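Local coordinates for protein lysyl oxidase (Pichia pastoris, PDB 1W7C) that probably oxidises primary amines, including those of lysyl groups, using a copper ion and a topaquinone cofactor in each subunit, at residues 487-492 with 582-587; 342-347 with 354-359; 544-549 with 598-603; 650-655 with 667-672. One frame throughout, in Å; residues are numbered along the deposited sequence.

How the interactions relate
From the N terminus, interaction 2 comes first. It closes the six-residue loop 348-353 between strand 329-344 and strand 355-357, and it is complete before the next contact opens. Interactions 1 and 3 cross. Residues 487-492 open interaction 1, residues 544-549 then open interaction 3, and the chain returns to close interaction 1 at 582-587 and interaction 3 at 598-603. Interaction 4 follows in series; 11 residues lie between its own two segments. Strand 488-498 lies between strands 329-344 and 642-654, so interaction 1 touches both 2 and 4. Interactions 1 and 4 hold the copper ligands. Interaction 3 ties a more distant loop to strand 602-606, which also neighbours strand 642-654.

Interaction 1. Residues 487-492 with 582-587; sequences FHDHVL and HRIVKN. With CU (copper (II) ion), chain C.
The side chains of D489 and I584 cross at about a right angle. D489 OD2 accepts the backbone N-H of I584 at 2.9 Å. The bond is almost straight (172°), and the donor lies nearly in line with the C-O bond. I584 CG1 is anti to its own carbonyl carbon (chi1 -62°) and comes to 3.6 Å from D489 OD2. A water also donates to D489 OD2 at 2.7 Å and accepts from the backbone N of V585, so two donors grip this oxygen. The other oxygen, OD1, is hydrogen-bonded to H653 ND1. An alanine at D489 would probably leave I584 N and H653 ND1 without their acceptor and H653 freer to turn. D489 is the middle residue of the His-X-His copper motif of copper amine oxidases. H488 NE2 and H490 NE2 each bind the copper ion at 2.0 Å, and H654 is the third histidine ligand. H488 points away from the 582-587 loop, while D489 points toward it. Further along the strand, V491 and R583 also cross at about a right angle, with V491 CG2 4.1 Å from R583 CG. The R583 chain bends at chi3 (68°), and its guanidinium, paired with E343, has V585 O over the centre of one face. N550 of the second subunit accepts a hydrogen bond from H582 N.

Interaction 2. Residues 342-347 with 354-359; sequences AEYGSD and TFYSDI. With IMD (imidazole), chain P.
A342 and Y356 form the hydrogen-bonded pair of an antiparallel beta hairpin. A342 N donates to Y356 O at 3.2 Å, and Y356 N donates to A342 O at 3.0 Å. Y344 N gives a nearly straight bond (176°) to T354 O at 3.0 Å. E343 and F355 are the non-hydrogen-bonded pair between them. E343 CG sits over the F355 ring face, 3.9 Å from the ring centroid, in a CH-pi contact. The E343 carboxylate stacks on the same ring, its plane turned 22° from it, and OE2 forms a salt bridge with R583 NE. T354 OG1 is hydrogen-bonded to F350 O and Q463 NE2, and Y356 OH to Q463 OE1. The Y356 ring lies between two groups. T354 CG2 is over one face near the rim, and an imidazole, probably from the crystallisation liquor, lies over the centre of the other. An alanine at Y356 would probably leave Q463 OE1 without its hydroxyl partner and the imidazole without the ring beneath it. The imidazole is also hydrogen-bonded to N437 OD1. D358, the predicted proton acceptor of the active site, binds it from the start of the helix after the hairpin: imidazole N3 donates to D358 OD1 at 2.9 Å.

Interaction 3. Residues 544-549 with 598-603; sequences GINWPE and ARSNLF
The indole of W547 lies against the side chain of N601. N601 CB sits over the face of the five-membered ring, 4.0 Å from its centroid, in a CH-pi contact. The N601 amide is turned only 23° from the indole plane, and its CG is 3.4 Å from W547 CD1. At the far end of the indole, W547 CH2 meets L602 CD2 at 3.9 Å. The F603 ring has R599 CG at its edge, and F603 CZ lies over the centre of the R599 guanidinium. F630 meets F603 edge to face. G544 CA comes to 3.5 Å from F603 CE2. The phi of G544 is positive, and a CB there would clash with F603, S600 and L602 O, so the site suits glycine. I545 and L602 form a single antiparallel bridge, with I545 N hydrogen-bonded to L602 O at 2.8 Å and L602 N to I545 O. N601 and L602 both face I545, which makes a classic beta bulge at the start of strand 602-606. I545 and L602 lie side by side, pointing the same way. The amides of N546 and N601 stand 77° apart. N546 OD1 accepts N601 N at 2.8 Å, nearly along the C=O axis. N601 OD1 accepts W547 N at 2.8 Å, from a donor tilted out of the carbonyl plane. A water links N546 ND2 to R599 O. Two asparagine side chains thus serve as acceptors for backbone N-H groups beside the bulge and extend the pairing past the single bridge.

Interaction 4. Residues 650-655 with 667-672; sequences LGLHHL and STAHAS. With CU (copper (II) ion), chain C.
L650 and L652, on the copper-binding strand 642-654, pack on A669, just before strand 670-678, and on A671 within it. The two strand segments run roughly antiparallel (153°), with their axes 6.5 Å apart at closest approach. No hydrogen bond joins the two segments; leucine methyls meet alanine CB atoms and backbone carbonyls. L650 CB meets A671 CB at 3.8 Å. The two ends of the L650 fork rest on backbone oxygens: CD1 is 3.7 Å from A671 O and CD2 is 3.6 Å from S672 O. L652 is modelled in two conformers, so its contacts are less certain. In the conformer described, CD2 lies 3.5 Å from H670 O and CD1 is 4.2 Å from A669 CB. The small alanine side chains are consistent with the close approach of the leucines to the backbone. V456 packs on A671 from strand 452-458. Two residues beyond L652, H654 binds the copper ion through ND1 at 2.0 Å. H654 CG is anti to the backbone N (chi1 -165°), and NE2 on the far side of the ring is hydrogen-bonded to D660 OD1, which would fix the ring rotation. A water also binds the copper, at 2.2 Å. A third histidine, from a separate strand, that joins a His-X-His pair in binding copper is typical of the copper amine oxidase catalytic domain, a large beta sandwich.

Interaction 1. Residues 487-492 with 582-587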
# COMPACT_ATOMS: atom_id res chain seq x y z
N PHE A 487 21.96 -7.21 -6.54
CA PHE A 487 21.26 -6.19 -5.80
C PHE A 487 21.18 -4.85 -6.54
O PHE A 487 22.18 -4.38 -7.09
CB PHE A 487 22.12 -6.06 -4.56
CG PHE A 487 21.66 -5.10 -3.49
CD1 PHE A 487 22.60 -4.55 -2.62
CD2 PHE A 487 20.33 -4.86 -3.24
CE1 PHE A 487 22.22 -3.72 -1.59
CE2 PHE A 487 19.96 -4.02 -2.19
CZ PHE A 487 20.89 -3.45 -1.39
N HIS A 488 19.99 -4.25 -6.59
CA HIS A 488 19.84 -2.99 -7.30
C HIS A 488 18.73 -2.16 -6.71
O HIS A 488 17.83 -2.67 -6.04
CB HIS A 488 19.62 -3.21 -8.80
CG HIS A 488 18.42 -4.07 -9.09
ND1 HIS A 488 18.43 -5.44 -8.93
CD2 HIS A 488 17.15 -3.75 -9.49
CE1 HIS A 488 17.24 -5.93 -9.22
NE2 HIS A 488 16.44 -4.93 -9.57
N ASP A 489 18.83 -0.85 -6.94
CA ASP A 489 17.77 0.08 -6.64
C ASP A 489 17.04 0.48 -7.91
O ASP A 489 17.67 0.80 -8.92
CB ASP A 489 18.32 1.37 -6.02
CG ASP A 489 18.65 1.25 -4.56
OD1 ASP A 489 18.13 0.32 -3.89
OD2 ASP A 489 19.42 2.06 -4.02
N HIS A 490 15.72 0.46 -7.84
CA HIS A 490 14.85 1.14 -8.79
C HIS A 490 14.44 2.45 -8.12
O HIS A 490 13.98 2.41 -6.98
CB HIS A 490 13.58 0.35 -9.04
CG HIS A 490 13.80 -0.99 -9.67
ND1 HIS A 490 13.85 -1.18 -11.03
CD2 HIS A 490 13.87 -2.23 -9.11
CE1 HIS A 490 13.98 -2.47 -11.28
NE2 HIS A 490 14.01 -3.13 -10.13
N VAL A 491 14.55 3.58 -8.81
CA VAL A 491 14.03 4.85 -8.30
C VAL A 491 13.38 5.60 -9.44
O VAL A 491 13.92 5.63 -10.56
CB VAL A 491 15.08 5.73 -7.57
CG1 VAL A 491 14.36 6.74 -6.66
CG2 VAL A 491 16.06 4.90 -6.77
N LEU A 492 12.22 6.17 -9.19
CA LEU A 492 11.38 6.85 -10.21
C LEU A 492 11.09 8.25 -9.66
O LEU A 492 10.73 8.37 -8.49
CB LEU A 492 10.03 6.13 -10.43
CG LEU A 492 10.04 4.78 -11.09
CD1 LEU A 492 10.34 3.70 -10.08
CD2 LEU A 492 8.70 4.51 -11.79
N HIS A 582 14.74 5.96 -1.41
CA HIS A 582 15.65 6.60 -2.33
C HIS A 582 16.94 5.77 -2.46
O HIS A 582 17.08 4.73 -1.82
CB HIS A 582 15.94 8.04 -1.88
CG HIS A 582 16.53 8.16 -0.51
ND1 HIS A 582 17.80 7.75 -0.19
CD2 HIS A 582 15.97 8.58 0.64
CE1 HIS A 582 18.01 7.94 1.11
NE2 HIS A 582 16.91 8.43 1.63
N ARG A 583 17.88 6.24 -3.27
CA ARG A 583 19.11 5.52 -3.48
C ARG A 583 19.83 5.24 -2.19
O ARG A 583 19.94 6.10 -1.32
CB ARG A 583 20.07 6.31 -4.37
CG ARG A 583 19.72 6.40 -5.83
CD ARG A 583 20.67 7.35 -6.58
NE ARG A 583 22.01 6.83 -6.64
CZ ARG A 583 23.12 7.56 -6.70
NH1 ARG A 583 23.08 8.88 -6.64
NH2 ARG A 583 24.28 6.95 -6.81
N ILE A 584 20.39 4.06 -2.10
CA ILE A 584 21.37 3.69 -1.06
C ILE A 584 22.73 4.29 -1.35
O ILE A 584 23.34 4.92 -0.48
CB ILE A 584 21.45 2.17 -0.92
CG1 ILE A 584 20.10 1.62 -0.48
CG2 ILE A 584 22.56 1.79 0.08
CD1 ILE A 584 19.95 0.11 -0.59
N VAL A 585 23.24 4.08 -2.55
CA VAL A 585 24.56 4.61 -2.94
C VAL A 585 24.53 6.15 -2.98
O VAL A 585 23.50 6.72 -3.39
CB VAL A 585 24.94 4.02 -4.32
CG1 VAL A 585 26.21 4.69 -4.88
CG2 VAL A 585 25.07 2.51 -4.22
N LYS A 586 25.63 6.77 -2.57
CA LYS A 586 25.74 8.22 -2.51
C LYS A 586 26.55 8.81 -3.67
O LYS A 586 26.20 9.86 -4.20
CB LYS A 586 26.37 8.65 -1.17
CG LYS A 586 25.62 8.03 0.08
CD LYS A 586 24.12 8.23 0.04
CE LYS A 586 23.36 7.57 1.20
NZ LYS A 586 21.91 7.27 0.84
N ASN A 587 27.66 8.17 -4.01
CA ASN A 587 28.63 8.73 -4.93
C ASN A 587 29.03 7.70 -5.97
O ASN A 587 30.06 7.05 -5.83
CB ASN A 587 29.90 9.16 -4.14
CG ASN A 587 29.61 10.00 -2.90
OD1 ASN A 587 30.13 9.73 -1.78
ND2 ASN A 587 28.87 11.06 -3.08
CU CU C . 14.43 -5.07 -9.78
O HOH W 1 21.83 2.69 -4.98
O HOH W 2 14.43 -6.05 -11.76

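Interaction 2. Residues 342-347 with 354-359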
# COMPACT_ATOMS: atom_id res chain seq x y z
N ALA A 342 17.89 2.34 -12.69
CA ALA A 342 18.16 1.04 -12.13
C ALA A 342 19.65 0.95 -11.90
O ALA A 342 20.43 0.91 -12.87
CB ALA A 342 17.69 -0.07 -13.05
N GLU A 343 20.06 1.00 -10.63
CA GLU A 343 21.44 1.15 -10.26
C GLU A 343 21.89 -0.10 -9.49
O GLU A 343 21.37 -0.38 -8.40
CB GLU A 343 21.60 2.38 -9.37
CG GLU A 343 23.04 2.65 -8.94
CD GLU A 343 23.19 3.75 -7.92
OE1 GLU A 343 24.35 4.17 -7.72
OE2 GLU A 343 22.18 4.11 -7.27
N TYR A 344 22.85 -0.82 -10.05
CA TYR A 344 23.28 -2.13 -9.53
C TYR A 344 24.52 -2.02 -8.68
O TYR A 344 25.38 -1.17 -8.95
CB TYR A 344 23.51 -3.12 -10.70
CG TYR A 344 22.22 -3.52 -11.37
CD1 TYR A 344 21.52 -2.62 -12.17
CD2 TYR A 344 21.65 -4.79 -11.19
CE1 TYR A 344 20.33 -2.95 -12.74
CE2 TYR A 344 20.44 -5.11 -11.76
CZ TYR A 344 19.79 -4.18 -12.52
OH TYR A 344 18.59 -4.53 -13.07
N GLY A 345 24.59 -2.88 -7.66
CA GLY A 345 25.81 -3.08 -6.89
C GLY A 345 26.32 -4.49 -7.10
O GLY A 345 25.53 -5.42 -7.08
N SER A 346 27.63 -4.66 -7.27
CA SER A 346 28.14 -5.98 -7.63
C SER A 346 29.61 -6.10 -7.38
O SER A 346 30.29 -5.11 -7.21
CB SER A 346 27.90 -6.19 -9.12
OG SER A 346 28.33 -7.45 -9.60
N ASP A 347 30.07 -7.34 -7.32
CA ASP A 347 31.47 -7.64 -7.33
C ASP A 347 32.07 -7.59 -8.72
O ASP A 347 33.30 -7.56 -8.83
CB ASP A 347 31.76 -9.03 -6.72
CG ASP A 347 31.02 -10.18 -7.44
OD1 ASP A 347 29.85 -9.98 -7.88
OD2 ASP A 347 31.52 -11.32 -7.55
N THR A 354 26.50 -0.74 -14.03
CA THR A 354 25.18 -0.56 -14.59
C THR A 354 24.40 0.46 -13.77
O THR A 354 24.11 0.23 -12.60
CB THR A 354 24.45 -1.91 -14.61
OG1 THR A 354 25.12 -2.82 -15.49
CG2 THR A 354 23.04 -1.74 -15.17
N PHE A 355 24.04 1.57 -14.42
CA PHE A 355 23.21 2.62 -13.82
C PHE A 355 22.35 3.15 -14.94
O PHE A 355 22.63 4.20 -15.53
CB PHE A 355 24.14 3.69 -13.25
CG PHE A 355 23.50 4.67 -12.27
CD1 PHE A 355 24.28 5.32 -11.31
CD2 PHE A 355 22.15 5.01 -12.35
CE1 PHE A 355 23.74 6.24 -10.43
CE2 PHE A 355 21.62 5.93 -11.46
CZ PHE A 355 22.39 6.54 -10.54
N TYR A 356 21.32 2.39 -15.28
CA TYR A 356 20.45 2.76 -16.39
C TYR A 356 19.66 4.03 -16.12
O TYR A 356 19.10 4.20 -15.02
CB TYR A 356 19.43 1.64 -16.74
CG TYR A 356 20.05 0.35 -17.20
CD1 TYR A 356 19.77 -0.85 -16.55
CD2 TYR A 356 20.93 0.32 -18.26
CE1 TYR A 356 20.35 -2.03 -16.93
CE2 TYR A 356 21.50 -0.87 -18.68
CZ TYR A 356 21.24 -2.03 -18.00
OH TYR A 356 21.89 -3.18 -18.40
N SER A 357 19.54 4.84 -17.17
CA SER A 357 18.51 5.86 -17.31
C SER A 357 17.49 5.36 -18.31
O SER A 357 17.75 5.28 -19.50
CB SER A 357 19.14 7.12 -17.87
OG SER A 357 18.14 8.00 -18.42
N ASP A 358 16.30 5.00 -17.85
CA ASP A 358 15.34 4.40 -18.75
C ASP A 358 14.75 5.39 -19.74
O ASP A 358 14.36 4.99 -20.84
CB ASP A 358 14.27 3.65 -17.97
CG ASP A 358 14.73 2.28 -17.56
OD1 ASP A 358 15.72 1.76 -18.12
OD2 ASP A 358 14.17 1.66 -16.66
N ILE A 359 14.78 6.69 -19.43
CA ILE A 359 14.32 7.65 -20.45
C ILE A 359 15.33 7.82 -21.59
O ILE A 359 14.94 8.23 -22.66
CB ILE A 359 13.91 9.03 -19.85
CG1 ILE A 359 15.10 9.88 -19.39
CG2 ILE A 359 12.83 8.85 -18.80
CD1 ILE A 359 14.69 11.29 -19.01
N1 IMD P . 17.09 -2.94 -19.19
C2 IMD P . 16.34 -1.96 -18.60
N3 IMD P . 16.86 -0.78 -19.04
C4 IMD P . 17.88 -1.01 -19.88
C5 IMD P . 18.04 -2.38 -19.96

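Interaction 3. Residues 544-549 with 598-603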
# COMPACT_ATOMS: atom_id res chain seq x y z
N GLY A 544 16.58 18.04 0.41
CA GLY A 544 15.28 17.44 0.18
C GLY A 544 14.58 17.10 1.47
O GLY A 544 14.99 17.52 2.55
N ILE A 545 13.52 16.34 1.34
CA ILE A 545 12.69 15.92 2.43
C ILE A 545 12.66 14.40 2.42
O ILE A 545 12.38 13.79 1.39
CB ILE A 545 11.26 16.46 2.28
CG1 ILE A 545 11.26 17.98 2.43
CG2 ILE A 545 10.30 15.81 3.30
CD1 ILE A 545 10.07 18.65 1.87
N ASN A 546 12.92 13.79 3.57
CA ASN A 546 12.73 12.36 3.74
C ASN A 546 11.54 12.14 4.65
O ASN A 546 11.33 12.90 5.59
CB ASN A 546 13.99 11.72 4.29
CG ASN A 546 15.12 11.69 3.24
OD1 ASN A 546 14.86 11.52 2.04
ND2 ASN A 546 16.34 11.79 3.69
N TRP A 547 10.74 11.13 4.34
CA TRP A 547 9.57 10.84 5.15
C TRP A 547 9.98 10.62 6.64
O TRP A 547 11.03 10.05 6.93
CB TRP A 547 8.82 9.63 4.59
CG TRP A 547 8.36 9.84 3.18
CD1 TRP A 547 8.67 9.07 2.08
CD2 TRP A 547 7.44 10.85 2.70
NE1 TRP A 547 8.07 9.60 0.97
CE2 TRP A 547 7.33 10.69 1.31
CE3 TRP A 547 6.74 11.90 3.31
CZ2 TRP A 547 6.46 11.46 0.53
CZ3 TRP A 547 5.91 12.69 2.52
CH2 TRP A 547 5.81 12.50 1.16
N PRO A 548 9.17 11.10 7.58
CA PRO A 548 9.58 11.18 8.98
C PRO A 548 9.60 9.80 9.66
O PRO A 548 8.80 8.89 9.33
CB PRO A 548 8.50 12.06 9.61
CG PRO A 548 7.29 11.83 8.71
CD PRO A 548 7.89 11.79 7.36
N GLU A 549 10.50 9.68 10.62
CA GLU A 549 10.59 8.48 11.43
C GLU A 549 9.22 8.20 12.05
O GLU A 549 8.57 9.10 12.56
CB GLU A 549 11.64 8.67 12.51
CG GLU A 549 11.89 7.44 13.36
CD GLU A 549 13.22 7.51 14.09
OE1 GLU A 549 13.75 8.63 14.30
OE2 GLU A 549 13.74 6.44 14.51
N ALA A 598 17.63 11.64 -7.02
CA ALA A 598 17.28 10.30 -6.52
C ALA A 598 17.78 9.99 -5.11
O ALA A 598 17.65 8.88 -4.64
CB ALA A 598 17.73 9.25 -7.50
N ARG A 599 18.26 11.01 -4.41
CA ARG A 599 18.97 10.88 -3.15
C ARG A 599 18.16 11.17 -1.89
O ARG A 599 18.66 10.90 -0.80
CB ARG A 599 20.19 11.81 -3.15
CG ARG A 599 19.87 13.29 -3.37
CD ARG A 599 21.11 14.13 -3.53
NE ARG A 599 20.80 15.50 -3.96
CZ ARG A 599 20.49 16.48 -3.14
NH1 ARG A 599 20.50 16.31 -1.83
NH2 ARG A 599 20.24 17.67 -3.64
N SER A 600 16.93 11.67 -2.07
CA SER A 600 16.00 11.93 -0.97
C SER A 600 14.64 11.48 -1.43
O SER A 600 14.44 11.19 -2.59
CB SER A 600 15.98 13.42 -0.62
OG SER A 600 17.30 13.81 -0.28
N ASN A 601 13.67 11.43 -0.52
CA ASN A 601 12.32 11.02 -0.92
C ASN A 601 11.58 12.02 -1.82
O ASN A 601 10.82 11.63 -2.69
CB ASN A 601 11.45 10.71 0.30
CG ASN A 601 11.92 9.52 1.10
OD1 ASN A 601 12.06 9.64 2.33
ND2 ASN A 601 12.11 8.40 0.46
N LEU A 602 11.78 13.32 -1.54
CA LEU A 602 11.10 14.35 -2.30
C LEU A 602 11.83 15.69 -2.17
O LEU A 602 12.59 15.94 -1.23
CB LEU A 602 9.64 14.45 -1.99
CG LEU A 602 8.82 15.27 -1.04
CD1 LEU A 602 8.99 16.73 -1.09
CD2 LEU A 602 7.35 14.98 -1.38
N PHE A 603 11.60 16.53 -3.18
CA PHE A 603 12.14 17.87 -3.20
C PHE A 603 11.03 18.84 -3.55
O PHE A 603 10.14 18.53 -4.33
CB PHE A 603 13.22 18.01 -4.28
CG PHE A 603 14.50 17.27 -3.97
CD1 PHE A 603 14.64 15.93 -4.34
CD2 PHE A 603 15.51 17.87 -3.29
CE1 PHE A 603 15.81 15.25 -4.02
CE2 PHE A 603 16.67 17.20 -2.99
CZ PHE A 603 16.82 15.87 -3.32
O HOH W 3 18.68 11.65 1.92
O HOH W 4 12.09 8.24 4.87

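Interaction 4. Residues 650-655 with 667-672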
# COMPACT_ATOMS: atom_id res chain seq x y z
N LEU A 650 9.51 7.41 -5.95
CA LEU A 650 9.12 6.05 -5.57
C LEU A 650 10.28 5.15 -5.85
O LEU A 650 11.03 5.35 -6.81
CB LEU A 650 7.91 5.62 -6.40
CG LEU A 650 6.59 6.33 -6.10
CD1 LEU A 650 5.48 5.78 -6.93
CD2 LEU A 650 6.25 6.25 -4.63
N GLY A 651 10.42 4.09 -5.09
CA GLY A 651 11.56 3.22 -5.29
C GLY A 651 11.42 1.86 -4.68
O GLY A 651 10.47 1.61 -3.93
N LEU A 652 12.38 1.01 -4.99
CA LEU A 652 12.47 -0.36 -4.47
C LEU A 652 13.94 -0.72 -4.33
O LEU A 652 14.71 -0.55 -5.29
CB LEU A 652 11.85 -1.34 -5.46
CG LEU A 652 10.40 -1.09 -5.92
CD1 LEU A 652 10.03 -1.89 -7.17
CD2 LEU A 652 9.35 -1.41 -4.84
N HIS A 653 14.31 -1.24 -3.18
CA HIS A 653 15.59 -1.92 -3.03
C HIS A 653 15.37 -3.40 -3.34
O HIS A 653 14.77 -4.13 -2.53
CB HIS A 653 16.11 -1.81 -1.61
CG HIS A 653 16.16 -0.41 -1.07
ND1 HIS A 653 16.75 0.63 -1.75
CD2 HIS A 653 15.67 0.11 0.07
CE1 HIS A 653 16.64 1.73 -1.02
NE2 HIS A 653 15.96 1.44 0.08
N HIS A 654 15.81 -3.84 -4.49
CA HIS A 654 15.48 -5.17 -5.01
C HIS A 654 16.67 -6.09 -4.82
O HIS A 654 17.72 -5.90 -5.41
CB HIS A 654 15.08 -5.08 -6.46
CG HIS A 654 14.39 -6.28 -6.99
ND1 HIS A 654 14.01 -6.39 -8.31
CD2 HIS A 654 13.89 -7.38 -6.37
CE1 HIS A 654 13.38 -7.53 -8.50
NE2 HIS A 654 13.29 -8.16 -7.34
N LEU A 655 16.46 -7.12 -3.99
CA LEU A 655 17.42 -8.18 -3.71
C LEU A 655 16.72 -9.48 -4.16
O LEU A 655 16.00 -10.14 -3.38
CB LEU A 655 17.73 -8.23 -2.22
CG LEU A 655 18.80 -9.28 -1.86
CD1 LEU A 655 20.18 -8.87 -2.40
CD2 LEU A 655 18.88 -9.55 -0.36
N SER A 667 3.01 -8.09 -7.57
CA SER A 667 2.30 -7.93 -6.29
C SER A 667 3.19 -7.40 -5.18
O SER A 667 2.77 -6.57 -4.34
CB SER A 667 1.74 -9.27 -5.90
OG SER A 667 2.80 -10.20 -5.93
N THR A 668 4.45 -7.84 -5.13
CA THR A 668 5.38 -7.45 -4.09
C THR A 668 6.46 -6.48 -4.52
O THR A 668 7.35 -6.17 -3.73
CB THR A 668 6.02 -8.71 -3.49
OG1 THR A 668 6.49 -9.59 -4.53
CG2 THR A 668 5.00 -9.54 -2.70
N ALA A 669 6.40 -6.02 -5.76
CA ALA A 669 7.32 -5.00 -6.29
C ALA A 669 6.51 -3.75 -6.62
O ALA A 669 6.31 -3.44 -7.77
CB ALA A 669 8.04 -5.53 -7.55
N HIS A 670 6.05 -3.07 -5.58
CA HIS A 670 5.02 -2.02 -5.66
C HIS A 670 5.46 -0.79 -4.91
O HIS A 670 6.05 -0.89 -3.83
CB HIS A 670 3.80 -2.53 -4.95
CG HIS A 670 2.62 -1.60 -4.95
ND1 HIS A 670 1.86 -1.40 -3.82
CD2 HIS A 670 2.05 -0.84 -5.92
CE1 HIS A 670 0.88 -0.55 -4.09
NE2 HIS A 670 0.97 -0.21 -5.36
N ALA A 671 5.16 0.36 -5.48
CA ALA A 671 5.41 1.63 -4.82
C ALA A 671 4.28 2.60 -5.18
O ALA A 671 3.74 2.53 -6.29
CB ALA A 671 6.75 2.19 -5.24
N SER A 672 3.91 3.47 -4.24
CA SER A 672 2.76 4.35 -4.53
C SER A 672 2.83 5.58 -3.62
O SER A 672 3.45 5.57 -2.55
CB SER A 672 1.41 3.66 -4.30
OG SER A 672 1.22 3.37 -2.91
CU CU C . 14.43 -5.07 -9.78
O HOH W 2 14.43 -6.05 -11.76